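Prolyl-tRNA synthetase (Naegleria fowleri, PDB 6UYH) probably attaches proline to its cognate tRNA in an ATP-dependent reaction, as a class II aminoacyl-tRNA synthetase, and here holds the inhibitor halofuginone together with an ATP analogue. Local coordinates at residues A[214-223]-A[235-246]; A[117-128]-A[166-174]. All coordinates share one frame; numbering follows the deposited sequence.

Interaction 1 of 2, residues A[214-223]-A[235-246]; sequences FAGADYTTTV and QGGTSHHLGQNF. With HFG (7-bromo-6-chloro-3-{3-[(2R,3S)-3-hydroxypiperidin-2-yl]-2-oxopropyl}quinazolin-4(3H)-one), chain D; ANP (phosphoaminophosphonic acid-adenylate ester), chain C.
Ser239 O is gripped twice by Thr221: by the backbone N at 2.9 Å and by OG1 at 2.8 Å, the hydroxyl lying in the carbonyl plane on a lone pair. Thr221 can do this because OG1 sits between its own N and carbonyl carbon (chi1 67°). One residue along each strand, Thr220 OG1 meets His240 ND1 at 2.8 Å in the plane of the imidazole, and His240 NE2 donates to the piperidine hydroxyl O7' of halofuginone, also at 2.8 Å. Bonded at both nitrogens, the ring is fixed in rotation, and Phe214 turns an edge toward its face. Phe214 itself lies with one face over C3' of the inhibitor. Further along, Thr238 OG1 reaches the ribose O3' of the ATP analogue at 2.6 Å. On the other side of the hairpin, His241 CB packs over the Tyr219 ring, 3.6 Å from its centroid. A classic beta bulge sets Asp218 and Tyr219 against His241, and beyond it Asn245 ND2 bridges Gly216 O and Asp218 OD1. Helix 177-198 packs on the Tyr219 and His241 face of this antiparallel hairpin; strand 261-272 pairs with strand 232-243, and strand 204-207 with strand 219-227.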
loop_
_atom_site.group_PDB
_atom_site.type_symbol
_atom_site.label_atom_id
_atom_site.label_comp_id
_atom_site.label_asym_id
_atom_site.label_seq_id
_atom_site.Cartn_x
_atom_site.Cartn_y
_atom_site.Cartn_z
ATOM N N PHE A 214 25.653 -5.009 4.914
ATOM C CA PHE A 214 25.396 -3.581 4.765
ATOM C C PHE A 214 26.523 -2.787 5.419
ATOM O O PHE A 214 26.831 -2.979 6.601
ATOM C CB PHE A 214 24.042 -3.254 5.400
ATOM C CG PHE A 214 23.619 -1.803 5.304
ATOM C CD1 PHE A 214 22.814 -1.253 6.291
ATOM C CD2 PHE A 214 24.005 -1.007 4.240
ATOM C CE1 PHE A 214 22.394 0.070 6.219
ATOM C CE2 PHE A 214 23.602 0.320 4.164
ATOM C CZ PHE A 214 22.795 0.854 5.156
ATOM N N ALA A 215 27.147 -1.895 4.642
ATOM C CA ALA A 215 28.276 -1.123 5.153
ATOM C C ALA A 215 27.906 -0.315 6.394
ATOM O O ALA A 215 28.775 -0.023 7.227
ATOM C CB ALA A 215 28.821 -0.202 4.062
ATOM N N GLY A 216 26.643 0.048 6.544
ATOM C CA GLY A 216 26.212 0.714 7.751
ATOM C C GLY A 216 25.873 -0.182 8.925
ATOM O O GLY A 216 25.502 0.336 9.981
ATOM N N ALA A 217 25.988 -1.503 8.793
ATOM C CA ALA A 217 25.547 -2.411 9.844
ATOM C C ALA A 217 26.726 -2.957 10.632
ATOM O O ALA A 217 27.829 -3.127 10.105
ATOM C CB ALA A 217 24.733 -3.578 9.264
ATOM N N ASP A 218 26.485 -3.220 11.920
ATOM C CA ASP A 218 27.434 -4.023 12.685
ATOM C C ASP A 218 27.440 -5.459 12.184
ATOM O O ASP A 218 28.509 -6.056 12.011
ATOM C CB ASP A 218 27.107 -3.967 14.175
ATOM C CG ASP A 218 27.681 -2.727 14.851
ATOM O OD1 ASP A 218 28.519 -2.035 14.231
ATOM O OD2 ASP A 218 27.291 -2.443 16.003
ATOM N N TYR A 219 26.260 -6.032 11.943
ATOM C CA TYR A 219 26.179 -7.339 11.307
ATOM C C TYR A 219 24.853 -7.452 10.569
ATOM O O TYR A 219 23.871 -6.794 10.926
ATOM C CB TYR A 219 26.333 -8.483 12.314
ATOM C CG TYR A 219 25.240 -8.596 13.358
ATOM C CD1 TYR A 219 25.412 -8.063 14.635
ATOM C CD2 TYR A 219 24.054 -9.265 13.082
ATOM C CE1 TYR A 219 24.425 -8.176 15.601
ATOM C CE2 TYR A 219 23.053 -9.370 14.037
ATOM C CZ TYR A 219 23.248 -8.830 15.290
ATOM O OH TYR A 219 22.264 -8.947 16.238
ATOM N N THR A 220 24.841 -8.296 9.535
ATOM C CA THR A 220 23.695 -8.476 8.654
ATOM C C THR A 220 23.298 -9.944 8.643
ATOM O O THR A 220 24.156 -10.817 8.452
ATOM C CB THR A 220 24.030 -8.015 7.229
ATOM O OG1 THR A 220 24.264 -6.603 7.224
ATOM C CG2 THR A 220 22.893 -8.334 6.269
ATOM N N THR A 221 22.010 -10.217 8.846
ATOM C CA THR A 221 21.497 -11.572 8.713
ATOM C C THR A 221 20.632 -11.653 7.462
ATOM O O THR A 221 20.105 -10.644 6.985
ATOM C CB THR A 221 20.690 -12.023 9.954
ATOM O OG1 THR A 221 19.480 -11.252 10.072
ATOM C CG2 THR A 221 21.534 -11.872 11.230
ATOM N N THR A 222 20.517 -12.865 6.912
ATOM C CA THR A 222 19.802 -13.078 5.661
ATOM C C THR A 222 19.069 -14.410 5.723
ATOM O O THR A 222 19.453 -15.303 6.478
ATOM C CB THR A 222 20.787 -13.057 4.462
ATOM O OG1 THR A 222 20.090 -13.317 3.242
ATOM C CG2 THR A 222 21.886 -14.102 4.638
ATOM N N VAL A 223 17.993 -14.533 4.944
ATOM C CA VAL A 223 17.435 -15.839 4.597
ATOM C C VAL A 223 17.813 -16.117 3.146
ATOM O O VAL A 223 17.432 -15.368 2.237
ATOM C CB VAL A 223 15.914 -15.915 4.813
ATOM C CG1 VAL A 223 15.606 -16.059 6.306
ATOM C CG2 VAL A 223 15.193 -14.677 4.244
ATOM N N GLN A 235 19.230 -14.066 -2.437
ATOM C CA GLN A 235 19.154 -13.420 -1.133
ATOM C C GLN A 235 17.714 -12.990 -0.885
ATOM O O GLN A 235 17.202 -12.084 -1.555
ATOM C CB GLN A 235 20.130 -12.246 -1.088
ATOM C CG GLN A 235 21.609 -12.658 -0.967
ATOM C CD GLN A 235 22.150 -13.419 -2.190
ATOM O OE1 GLN A 235 22.158 -12.900 -3.308
ATOM N NE2 GLN A 235 22.605 -14.652 -1.972
ATOM N N GLY A 236 17.043 -13.653 0.063
ATOM C CA GLY A 236 15.597 -13.565 0.133
ATOM C C GLY A 236 15.020 -12.470 0.998
ATOM O O GLY A 236 13.828 -12.190 0.896
ATOM N N GLY A 237 15.829 -11.837 1.843
ATOM C CA GLY A 237 15.344 -10.842 2.788
ATOM C C GLY A 237 16.446 -10.584 3.795
ATOM O O GLY A 237 17.326 -11.429 3.961
ATOM N N THR A 238 16.430 -9.440 4.466
ATOM C CA THR A 238 17.620 -8.977 5.165
ATOM C C THR A 238 17.232 -8.372 6.503
ATOM O O THR A 238 16.265 -7.620 6.579
ATOM C CB THR A 238 18.353 -7.942 4.313
ATOM O OG1 THR A 238 18.505 -8.444 2.977
ATOM C CG2 THR A 238 19.714 -7.692 4.876
ATOM N N SER A 239 17.997 -8.669 7.555
ATOM C CA SER A 239 17.729 -8.074 8.864
ATOM C C SER A 239 19.056 -7.663 9.502
ATOM O O SER A 239 19.887 -8.522 9.819
ATOM C CB SER A 239 16.954 -9.054 9.748
ATOM O OG SER A 239 16.612 -8.472 10.994
ATOM N N HIS A 240 19.255 -6.355 9.672
ATOM C CA HIS A 240 20.516 -5.768 10.121
ATOM C C HIS A 240 20.437 -5.351 11.577
ATOM O O HIS A 240 19.449 -4.744 11.997
ATOM C CB HIS A 240 20.865 -4.495 9.343
ATOM C CG HIS A 240 20.843 -4.636 7.859
ATOM N ND1 HIS A 240 21.841 -5.277 7.159
ATOM C CD2 HIS A 240 19.971 -4.170 6.936
ATOM C CE1 HIS A 240 21.569 -5.227 5.869
ATOM N NE2 HIS A 240 20.443 -4.555 5.707
ATOM N N HIS A 241 21.516 -5.592 12.324
ATOM C CA HIS A 241 21.790 -4.812 13.523
ATOM C C HIS A 241 22.712 -3.658 13.138
ATOM O O HIS A 241 23.832 -3.880 12.664
ATOM C CB HIS A 241 22.416 -5.659 14.627
ATOM C CG HIS A 241 22.739 -4.877 15.867
ATOM N ND1 HIS A 241 21.812 -4.076 16.502
ATOM C CD2 HIS A 241 23.885 -4.757 16.575
ATOM C CE1 HIS A 241 22.372 -3.498 17.549
ATOM N NE2 HIS A 241 23.632 -3.896 17.618
ATOM N N LEU A 242 22.231 -2.431 13.315
ATOM C CA LEU A 242 22.989 -1.251 12.925
ATOM C C LEU A 242 23.853 -0.721 14.061
ATOM O O LEU A 242 24.644 0.205 13.844
ATOM C CB LEU A 242 22.033 -0.157 12.419
ATOM C CG LEU A 242 21.052 -0.526 11.293
ATOM C CD1 LEU A 242 20.096 0.645 11.017
ATOM C CD2 LEU A 242 21.794 -0.928 10.016
ATOM N N GLY A 243 23.751 -1.316 15.246
ATOM C CA GLY A 243 24.486 -0.828 16.392
ATOM C C GLY A 243 24.147 0.620 16.657
ATOM O O GLY A 243 22.984 1.035 16.596
ATOM N N GLN A 244 25.185 1.409 16.931
ATOM C CA GLN A 244 25.061 2.850 17.101
ATOM C C GLN A 244 25.642 3.611 15.913
ATOM O O GLN A 244 25.909 4.812 16.018
ATOM C CB GLN A 244 25.732 3.281 18.404
ATOM C CG GLN A 244 25.108 2.647 19.646
ATOM C CD GLN A 244 25.913 2.901 20.903
ATOM O OE1 GLN A 244 27.142 2.864 20.880
ATOM N NE2 GLN A 244 25.222 3.167 22.010
ATOM N N ASN A 245 25.827 2.931 14.780
ATOM C CA ASN A 245 26.455 3.561 13.623
ATOM C C ASN A 245 25.618 4.712 13.080
ATOM O O ASN A 245 26.154 5.780 12.760
ATOM C CB ASN A 245 26.696 2.514 12.534
ATOM C CG ASN A 245 27.685 1.450 12.969
ATOM O OD1 ASN A 245 28.649 1.741 13.677
ATOM N ND2 ASN A 245 27.452 0.213 12.555
ATOM N N PHE A 246 24.304 4.515 12.961
ATOM C CA PHE A 246 23.445 5.577 12.458
ATOM C C PHE A 246 23.030 6.548 13.553
ATOM O O PHE A 246 22.787 7.725 13.264
ATOM C CB PHE A 246 22.208 4.988 11.773
ATOM C CG PHE A 246 22.472 4.513 10.369
ATOM C CD1 PHE A 246 22.919 3.221 10.132
ATOM C CD2 PHE A 246 22.298 5.367 9.288
ATOM C CE1 PHE A 246 23.172 2.784 8.842
ATOM C CE2 PHE A 246 22.545 4.933 7.998
ATOM C CZ PHE A 246 22.981 3.641 7.775
HETATM O "O4'" HFG D . 18.894 -0.574 1.777
HETATM C C21 HFG D . 19.863 -1.025 2.352
HETATM C "C3'" HFG D . 19.830 -1.371 3.823
HETATM C "C2'" HFG D . 18.450 -1.721 4.395
HETATM N "N1'" HFG D . 17.535 -0.572 4.404
HETATM C "C6'" HFG D . 16.275 -0.880 5.090
HETATM C "C5'" HFG D . 15.550 -2.032 4.448
HETATM C "C4'" HFG D . 16.468 -3.253 4.344
HETATM C C39 HFG D . 17.779 -2.890 3.672
HETATM O "O7'" HFG D . 18.648 -4.027 3.667
HETATM C "C1'" HFG D . 21.193 -1.249 1.616
HETATM N N3 HFG D . 21.298 -0.424 0.415
HETATM C C4 HFG D . 21.436 0.947 0.582
HETATM O O11 HFG D . 21.515 1.443 1.691
HETATM C C10 HFG D . 21.430 1.700 -0.679
HETATM C C5 HFG D . 21.575 3.087 -0.668
HETATM C C2 HFG D . 21.180 -0.995 -0.824
HETATM N N1 HFG D . 21.153 -0.371 -1.947
HETATM C C9 HFG D . 21.264 1.019 -1.887
HETATM C C8 HFG D . 21.184 1.736 -3.080
HETATM C C7 HFG D . 21.301 3.116 -3.047
HETATM BR BR1 HFG D . 21.083 4.065 -4.671
HETATM C C6 HFG D . 21.526 3.781 -1.861
HETATM CL CL1 HFG D . 21.807 5.497 -1.833
HETATM P PG ANP C . 21.238 -7.375 -3.891
HETATM O O1G ANP C . 22.546 -8.008 -3.997
HETATM O O2G ANP C . 21.242 -6.074 -4.799
HETATM O O3G ANP C . 20.185 -8.442 -4.384
HETATM P PB ANP C . 20.836 -5.503 -1.586
HETATM O O1B ANP C . 21.890 -5.367 -0.592
HETATM O O2B ANP C . 20.961 -4.356 -2.634
HETATM N N3B ANP C . 20.862 -6.962 -2.347
HETATM P PA ANP C . 18.836 -4.605 0.302
HETATM O O1A ANP C . 19.421 -5.030 1.592
HETATM O O2A ANP C . 19.087 -3.154 0.059
HETATM O O3A ANP C . 19.434 -5.413 -0.928
HETATM O "O5'" ANP C . 17.256 -4.865 0.133
HETATM C "C5'" ANP C . 16.392 -5.647 0.989
HETATM C "C4'" ANP C . 15.888 -6.808 0.172
HETATM O "O4'" ANP C . 15.218 -6.320 -1.012
HETATM C "C3'" ANP C . 17.004 -7.697 -0.356
HETATM O "O3'" ANP C . 17.374 -8.667 0.616
HETATM C "C2'" ANP C . 16.370 -8.333 -1.594
HETATM O "O2'" ANP C . 15.702 -9.539 -1.244
HETATM C "C1'" ANP C . 15.398 -7.239 -2.078
HETATM N N9 ANP C . 15.875 -6.502 -3.241
HETATM C C8 ANP C . 17.052 -5.808 -3.359
HETATM N N7 ANP C . 17.223 -5.232 -4.523
HETATM C C5 ANP C . 16.073 -5.569 -5.227
HETATM C C6 ANP C . 15.638 -5.269 -6.529
HETATM N N6 ANP C . 16.306 -4.484 -7.378
HETATM N N1 ANP C . 14.457 -5.792 -6.930
HETATM C C2 ANP C . 13.757 -6.536 -6.068
HETATM N N3 ANP C . 14.057 -6.869 -4.811
HETATM C C4 ANP C . 15.237 -6.355 -4.449
HETATM O O HOH W 1 27.909 0.344 16.776
HETATM O O HOH W 2 26.349 -3.219 18.227
HETATM O O HOH W 3 19.778 -10.987 1.714
#

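Interaction 2 of 2, residues A[117-128]-A[166-174]; sequences RPTSETIMYPSY and YWQEGHSAF. With HFG (7-bromo-6-chloro-3-{3-[(2R,3S)-3-hydroxypiperidin-2-yl]-2-oxopropyl}quinazolin-4(3H)-one), chain D; ANP (phosphoaminophosphonic acid-adenylate ester), chain C.
Helix 121-128 runs roughly along strand 166-174, the axes 10.6 Å apart at closest approach and 30° from parallel, so long side chains have to bridge the gap. Most of them meet at His171. Its ND1 lies 2.7 Å from Tyr125 OH in a nearly straight bond, Met124 SD sits over one ring face, 3.9 Å from the centroid, and Tyr128 OH reaches His171 O at 2.7 Å from above the carbonyl plane. Along its own strand, His171 NE2 donates to Glu169 OE2 at 2.8 Å, which positions the carboxylate that receives the start of the helix: Ser120 N uses the syn lone pair of OE2, and Ser120 OG donates to OE1 at 2.6 Å from above the plane. Gln144 also bonds to OE1, so the carboxylate is held from several sides. Thr119 OG1 lies at the edge of the Trp167 ring and donates to Glu121 OE1. Glu121, bent at chi2 (83°), brings OE2 to halofuginone N1' at 2.6 Å, and the same nitrogen donates to Thr119 OG1. Both segments belong to the class II synthetase core and line the halofuginone pocket, where the piperidine probably occupies the proline site, as in other prolyl-tRNA synthetases. Strand 164-174 is flanked by strands 140-149 and 261-272; Ser120 and Tyr128 also touch the first of these, while Tyr125 packs on the second.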
loop_
_atom_site.group_PDB
_atom_site.type_symbol
_atom_site.label_atom_id
_atom_site.label_comp_id
_atom_site.label_asym_id
_atom_site.label_seq_id
_atom_site.Cartn_x
_atom_site.Cartn_y
_atom_site.Cartn_z
ATOM N N ARG A 117 13.757 7.721 -3.389
ATOM C CA ARG A 117 13.966 6.764 -2.310
ATOM C C ARG A 117 14.627 5.479 -2.793
ATOM O O ARG A 117 13.995 4.705 -3.523
ATOM C CB ARG A 117 12.600 6.439 -1.673
ATOM C CG ARG A 117 12.592 5.309 -0.654
ATOM C CD ARG A 117 11.235 5.262 0.051
ATOM N NE ARG A 117 10.132 5.157 -0.900
ATOM C CZ ARG A 117 8.928 5.690 -0.726
ATOM N NH1 ARG A 117 8.644 6.395 0.360
ATOM N NH2 ARG A 117 7.997 5.526 -1.652
ATOM N N PRO A 118 15.881 5.208 -2.403
ATOM C CA PRO A 118 16.485 3.894 -2.683
ATOM C C PRO A 118 16.419 2.968 -1.477
ATOM O O PRO A 118 16.732 1.776 -1.559
ATOM C CB PRO A 118 17.933 4.255 -3.016
ATOM C CG PRO A 118 18.205 5.429 -2.109
ATOM C CD PRO A 118 16.896 6.192 -1.973
ATOM N N THR A 119 16.044 3.569 -0.347
ATOM C CA THR A 119 15.912 3.022 1.001
ATOM C C THR A 119 15.739 4.255 1.886
ATOM O O THR A 119 16.070 5.362 1.441
ATOM C CB THR A 119 17.109 2.155 1.428
ATOM O OG1 THR A 119 16.862 1.647 2.747
ATOM C CG2 THR A 119 18.406 2.969 1.440
ATOM N N SER A 120 15.219 4.121 3.111
ATOM C CA SER A 120 14.756 5.307 3.835
ATOM C C SER A 120 15.552 5.677 5.090
ATOM O O SER A 120 15.084 6.527 5.856
ATOM C CB SER A 120 13.279 5.151 4.195
ATOM O OG SER A 120 12.525 5.028 3.003
ATOM N N GLU A 121 16.744 5.103 5.312
ATOM C CA GLU A 121 17.531 5.489 6.485
ATOM C C GLU A 121 17.721 7.004 6.574
ATOM O O GLU A 121 17.509 7.605 7.636
ATOM C CB GLU A 121 18.899 4.808 6.461
ATOM C CG GLU A 121 18.904 3.345 6.907
ATOM C CD GLU A 121 18.513 2.384 5.800
ATOM O OE1 GLU A 121 18.237 2.831 4.667
ATOM O OE2 GLU A 121 18.487 1.168 6.063
ATOM N N THR A 122 18.148 7.639 5.472
ATOM C CA THR A 122 18.448 9.073 5.514
ATOM C C THR A 122 17.192 9.930 5.457
ATOM O O THR A 122 17.267 11.138 5.730
ATOM C CB THR A 122 19.389 9.489 4.373
ATOM O OG1 THR A 122 18.742 9.298 3.107
ATOM C CG2 THR A 122 20.705 8.696 4.426
ATOM N N ILE A 123 16.052 9.323 5.113
ATOM C CA ILE A 123 14.757 9.998 5.099
ATOM C C ILE A 123 14.130 9.991 6.490
ATOM O O ILE A 123 13.466 10.955 6.883
ATOM C CB ILE A 123 13.835 9.311 4.070
ATOM C CG1 ILE A 123 14.443 9.406 2.669
ATOM C CG2 ILE A 123 12.400 9.887 4.112
ATOM C CD1 ILE A 123 13.640 8.657 1.596
ATOM N N MET A 124 14.347 8.923 7.258
ATOM C CA MET A 124 13.678 8.712 8.532
ATOM C C MET A 124 14.497 9.117 9.747
ATOM O O MET A 124 13.916 9.567 10.741
ATOM C CB MET A 124 13.291 7.239 8.671
ATOM C CG MET A 124 12.275 6.806 7.642
ATOM S SD MET A 124 12.001 5.018 7.681
ATOM C CE MET A 124 11.157 4.852 9.248
ATOM N N TYR A 125 15.815 8.980 9.706
ATOM C CA TYR A 125 16.556 9.073 10.959
ATOM C C TYR A 125 16.688 10.501 11.492
ATOM O O TYR A 125 16.820 10.663 12.710
ATOM C CB TYR A 125 17.926 8.392 10.820
ATOM C CG TYR A 125 17.818 6.883 10.653
ATOM C CD1 TYR A 125 16.592 6.233 10.834
ATOM C CD2 TYR A 125 18.920 6.110 10.298
ATOM C CE1 TYR A 125 16.479 4.862 10.678
ATOM C CE2 TYR A 125 18.816 4.728 10.133
ATOM C CZ TYR A 125 17.590 4.114 10.322
ATOM O OH TYR A 125 17.473 2.743 10.164
ATOM N N PRO A 126 16.602 11.562 10.672
ATOM C CA PRO A 126 16.478 12.896 11.287
ATOM C C PRO A 126 15.229 13.034 12.144
ATOM O O PRO A 126 15.277 13.682 13.196
ATOM C CB PRO A 126 16.475 13.839 10.076
ATOM C CG PRO A 126 17.299 13.112 9.061
ATOM C CD PRO A 126 16.873 11.672 9.225
ATOM N N SER A 127 14.116 12.412 11.738
ATOM C CA SER A 127 12.916 12.404 12.575
ATOM C C SER A 127 13.127 11.584 13.838
ATOM O O SER A 127 12.638 11.954 14.914
ATOM C CB SER A 127 11.730 11.846 11.784
ATOM O OG SER A 127 11.382 12.727 10.740
ATOM N N TYR A 128 13.826 10.453 13.724
ATOM C CA TYR A 128 14.109 9.645 14.903
ATOM C C TYR A 128 14.889 10.446 15.933
ATOM O O TYR A 128 14.646 10.327 17.140
ATOM C CB TYR A 128 14.887 8.384 14.498
ATOM C CG TYR A 128 14.040 7.228 13.995
ATOM C CD1 TYR A 128 12.990 7.436 13.112
ATOM C CD2 TYR A 128 14.318 5.920 14.383
ATOM C CE1 TYR A 128 12.219 6.384 12.652
ATOM C CE2 TYR A 128 13.545 4.858 13.931
ATOM C CZ TYR A 128 12.506 5.095 13.066
ATOM O OH TYR A 128 11.735 4.047 12.604
ATOM N N TYR A 166 8.848 -3.180 -4.823
ATOM C CA TYR A 166 7.995 -2.907 -3.670
ATOM C C TYR A 166 8.519 -3.714 -2.495
ATOM O O TYR A 166 8.968 -4.851 -2.669
ATOM C CB TYR A 166 6.527 -3.255 -3.987
ATOM C CG TYR A 166 6.124 -2.592 -5.279
ATOM C CD1 TYR A 166 5.737 -1.267 -5.292
ATOM C CD2 TYR A 166 6.211 -3.266 -6.499
ATOM C CE1 TYR A 166 5.406 -0.620 -6.482
ATOM C CE2 TYR A 166 5.878 -2.624 -7.705
ATOM C CZ TYR A 166 5.492 -1.300 -7.683
ATOM O OH TYR A 166 5.156 -0.650 -8.857
ATOM N N TRP A 167 8.492 -3.123 -1.303
ATOM C CA TRP A 167 8.995 -3.834 -0.134
ATOM C C TRP A 167 8.267 -3.332 1.103
ATOM O O TRP A 167 7.418 -2.439 1.031
ATOM C CB TRP A 167 10.518 -3.693 0.001
ATOM C CG TRP A 167 11.089 -2.358 0.488
ATOM C CD1 TRP A 167 10.410 -1.210 0.831
ATOM C CD2 TRP A 167 12.478 -2.063 0.655
ATOM N NE1 TRP A 167 11.310 -0.231 1.215
ATOM C CE2 TRP A 167 12.580 -0.733 1.116
ATOM C CE3 TRP A 167 13.652 -2.807 0.470
ATOM C CZ2 TRP A 167 13.809 -0.128 1.383
ATOM C CZ3 TRP A 167 14.871 -2.207 0.734
ATOM C CH2 TRP A 167 14.938 -0.880 1.182
ATOM N N GLN A 168 8.584 -3.937 2.241
ATOM C CA GLN A 168 8.443 -3.262 3.522
ATOM C C GLN A 168 9.850 -3.022 4.034
ATOM O O GLN A 168 10.745 -3.843 3.802
ATOM C CB GLN A 168 7.646 -4.066 4.559
ATOM C CG GLN A 168 8.181 -5.493 4.863
ATOM C CD GLN A 168 9.420 -5.561 5.786
ATOM O OE1 GLN A 168 10.227 -6.491 5.670
ATOM N NE2 GLN A 168 9.551 -4.604 6.717
ATOM N N GLU A 169 10.051 -1.881 4.690
ATOM C CA GLU A 169 11.275 -1.635 5.441
ATOM C C GLU A 169 10.896 -1.263 6.868
ATOM O O GLU A 169 10.067 -0.368 7.095
ATOM C CB GLU A 169 12.156 -0.545 4.782
ATOM C CG GLU A 169 11.431 0.785 4.548
ATOM C CD GLU A 169 12.310 1.813 3.858
ATOM O OE1 GLU A 169 11.803 2.494 2.938
ATOM O OE2 GLU A 169 13.494 1.939 4.238
ATOM N N GLY A 170 11.489 -1.967 7.825
ATOM C CA GLY A 170 11.282 -1.703 9.239
ATOM C C GLY A 170 12.543 -1.074 9.806
ATOM O O GLY A 170 13.647 -1.440 9.418
ATOM N N HIS A 171 12.359 -0.108 10.698
ATOM C CA HIS A 171 13.455 0.642 11.310
ATOM C C HIS A 171 13.126 0.778 12.787
ATOM O O HIS A 171 12.138 1.432 13.144
ATOM C CB HIS A 171 13.602 2.021 10.658
ATOM C CG HIS A 171 13.939 1.967 9.201
ATOM N ND1 HIS A 171 15.226 2.126 8.731
ATOM C CD2 HIS A 171 13.162 1.766 8.107
ATOM C CE1 HIS A 171 15.230 2.021 7.415
ATOM N NE2 HIS A 171 13.991 1.805 7.009
ATOM N N SER A 172 13.936 0.169 13.652
ATOM C CA SER A 172 13.673 0.186 15.081
ATOM C C SER A 172 14.850 0.782 15.841
ATOM O O SER A 172 16.001 0.675 15.414
ATOM C CB SER A 172 13.391 -1.222 15.597
ATOM O OG SER A 172 12.204 -1.723 15.017
ATOM N N ALA A 173 14.541 1.401 16.978
ATOM C CA ALA A 173 15.529 1.979 17.883
ATOM C C ALA A 173 15.272 1.475 19.296
ATOM O O ALA A 173 14.118 1.388 19.723
ATOM C CB ALA A 173 15.467 3.516 17.856
ATOM N N PHE A 174 16.351 1.188 20.029
ATOM C CA PHE A 174 16.284 0.571 21.350
ATOM C C PHE A 174 17.262 1.248 22.294
ATOM O O PHE A 174 18.245 1.863 21.874
ATOM C CB PHE A 174 16.626 -0.924 21.306
ATOM C CG PHE A 174 15.741 -1.718 20.388
ATOM C CD1 PHE A 174 14.610 -2.358 20.877
ATOM C CD2 PHE A 174 16.048 -1.834 19.049
ATOM C CE1 PHE A 174 13.799 -3.106 20.035
ATOM C CE2 PHE A 174 15.239 -2.571 18.194
ATOM C CZ PHE A 174 14.113 -3.208 18.693
HETATM O "O4'" HFG D . 18.894 -0.574 1.777
HETATM C C21 HFG D . 19.863 -1.025 2.352
HETATM C "C3'" HFG D . 19.830 -1.371 3.823
HETATM C "C2'" HFG D . 18.450 -1.721 4.395
HETATM N "N1'" HFG D . 17.535 -0.572 4.404
HETATM C "C6'" HFG D . 16.275 -0.880 5.090
HETATM C "C5'" HFG D . 15.550 -2.032 4.448
HETATM C "C4'" HFG D . 16.468 -3.253 4.344
HETATM C C39 HFG D . 17.779 -2.890 3.672
HETATM O "O7'" HFG D . 18.648 -4.027 3.667
HETATM C "C1'" HFG D . 21.193 -1.249 1.616
HETATM N N3 HFG D . 21.298 -0.424 0.415
HETATM C C4 HFG D . 21.436 0.947 0.582
HETATM O O11 HFG D . 21.515 1.443 1.691
HETATM C C10 HFG D . 21.430 1.700 -0.679
HETATM C C5 HFG D . 21.575 3.087 -0.668
HETATM C C2 HFG D . 21.180 -0.995 -0.824
HETATM N N1 HFG D . 21.153 -0.371 -1.947
HETATM C C9 HFG D . 21.264 1.019 -1.887
HETATM C C8 HFG D . 21.184 1.736 -3.080
HETATM C C7 HFG D . 21.301 3.116 -3.047
HETATM BR BR1 HFG D . 21.083 4.065 -4.671
HETATM C C6 HFG D . 21.526 3.781 -1.861
HETATM CL CL1 HFG D . 21.807 5.497 -1.833
HETATM P PG ANP C . 21.238 -7.375 -3.891
HETATM O O1G ANP C . 22.546 -8.008 -3.997
HETATM O O2G ANP C . 21.242 -6.074 -4.799
HETATM O O3G ANP C . 20.185 -8.442 -4.384
HETATM P PB ANP C . 20.836 -5.503 -1.586
HETATM O O1B ANP C . 21.890 -5.367 -0.592
HETATM O O2B ANP C . 20.961 -4.356 -2.634
HETATM N N3B ANP C . 20.862 -6.962 -2.347
HETATM P PA ANP C . 18.836 -4.605 0.302
HETATM O O1A ANP C . 19.421 -5.030 1.592
HETATM O O2A ANP C . 19.087 -3.154 0.059
HETATM O O3A ANP C . 19.434 -5.413 -0.928
HETATM O "O5'" ANP C . 17.256 -4.865 0.133
HETATM C "C5'" ANP C . 16.392 -5.647 0.989
HETATM C "C4'" ANP C . 15.888 -6.808 0.172
HETATM O "O4'" ANP C . 15.218 -6.320 -1.012
HETATM C "C3'" ANP C . 17.004 -7.697 -0.356
HETATM O "O3'" ANP C . 17.374 -8.667 0.616
HETATM C "C2'" ANP C . 16.370 -8.333 -1.594
HETATM O "O2'" ANP C . 15.702 -9.539 -1.244
HETATM C "C1'" ANP C . 15.398 -7.239 -2.078
HETATM N N9 ANP C . 15.875 -6.502 -3.241
HETATM C C8 ANP C . 17.052 -5.808 -3.359
HETATM N N7 ANP C . 17.223 -5.232 -4.523
HETATM C C5 ANP C . 16.073 -5.569 -5.227
HETATM C C6 ANP C . 15.638 -5.269 -6.529
HETATM N N6 ANP C . 16.306 -4.484 -7.378
HETATM N N1 ANP C . 14.457 -5.792 -6.930
HETATM C C2 ANP C . 13.757 -6.536 -6.068
HETATM N N3 ANP C . 14.057 -6.869 -4.811
HETATM C C4 ANP C . 15.237 -6.355 -4.449
HETATM O O HOH W 4 16.417 2.299 12.907
#

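In the fold
Interactions 1 and 2, their centres about 13 Å apart, wall the same pocket from two directions, and both touch halofuginone and the ATP analogue. The 117-128/166-174 contact takes the piperidine nitrogen of the inhibitor, whereas the 214-223/235-246 hairpin takes its hydroxyl; together they hold both polar groups of that ring. For the nucleotide, Trp167 lies beside the ribose and O5', and the residues from Gln235 to Thr238 line its sugar. The two contacts also pack directly: Leu242 CD1 lies 3.5 Å from Tyr125 OH, and Phe246 CD2 lies 3.6 Å from Tyr125 CD2. Strand 261-272 joins them, pairing with both 164-174 and 232-243.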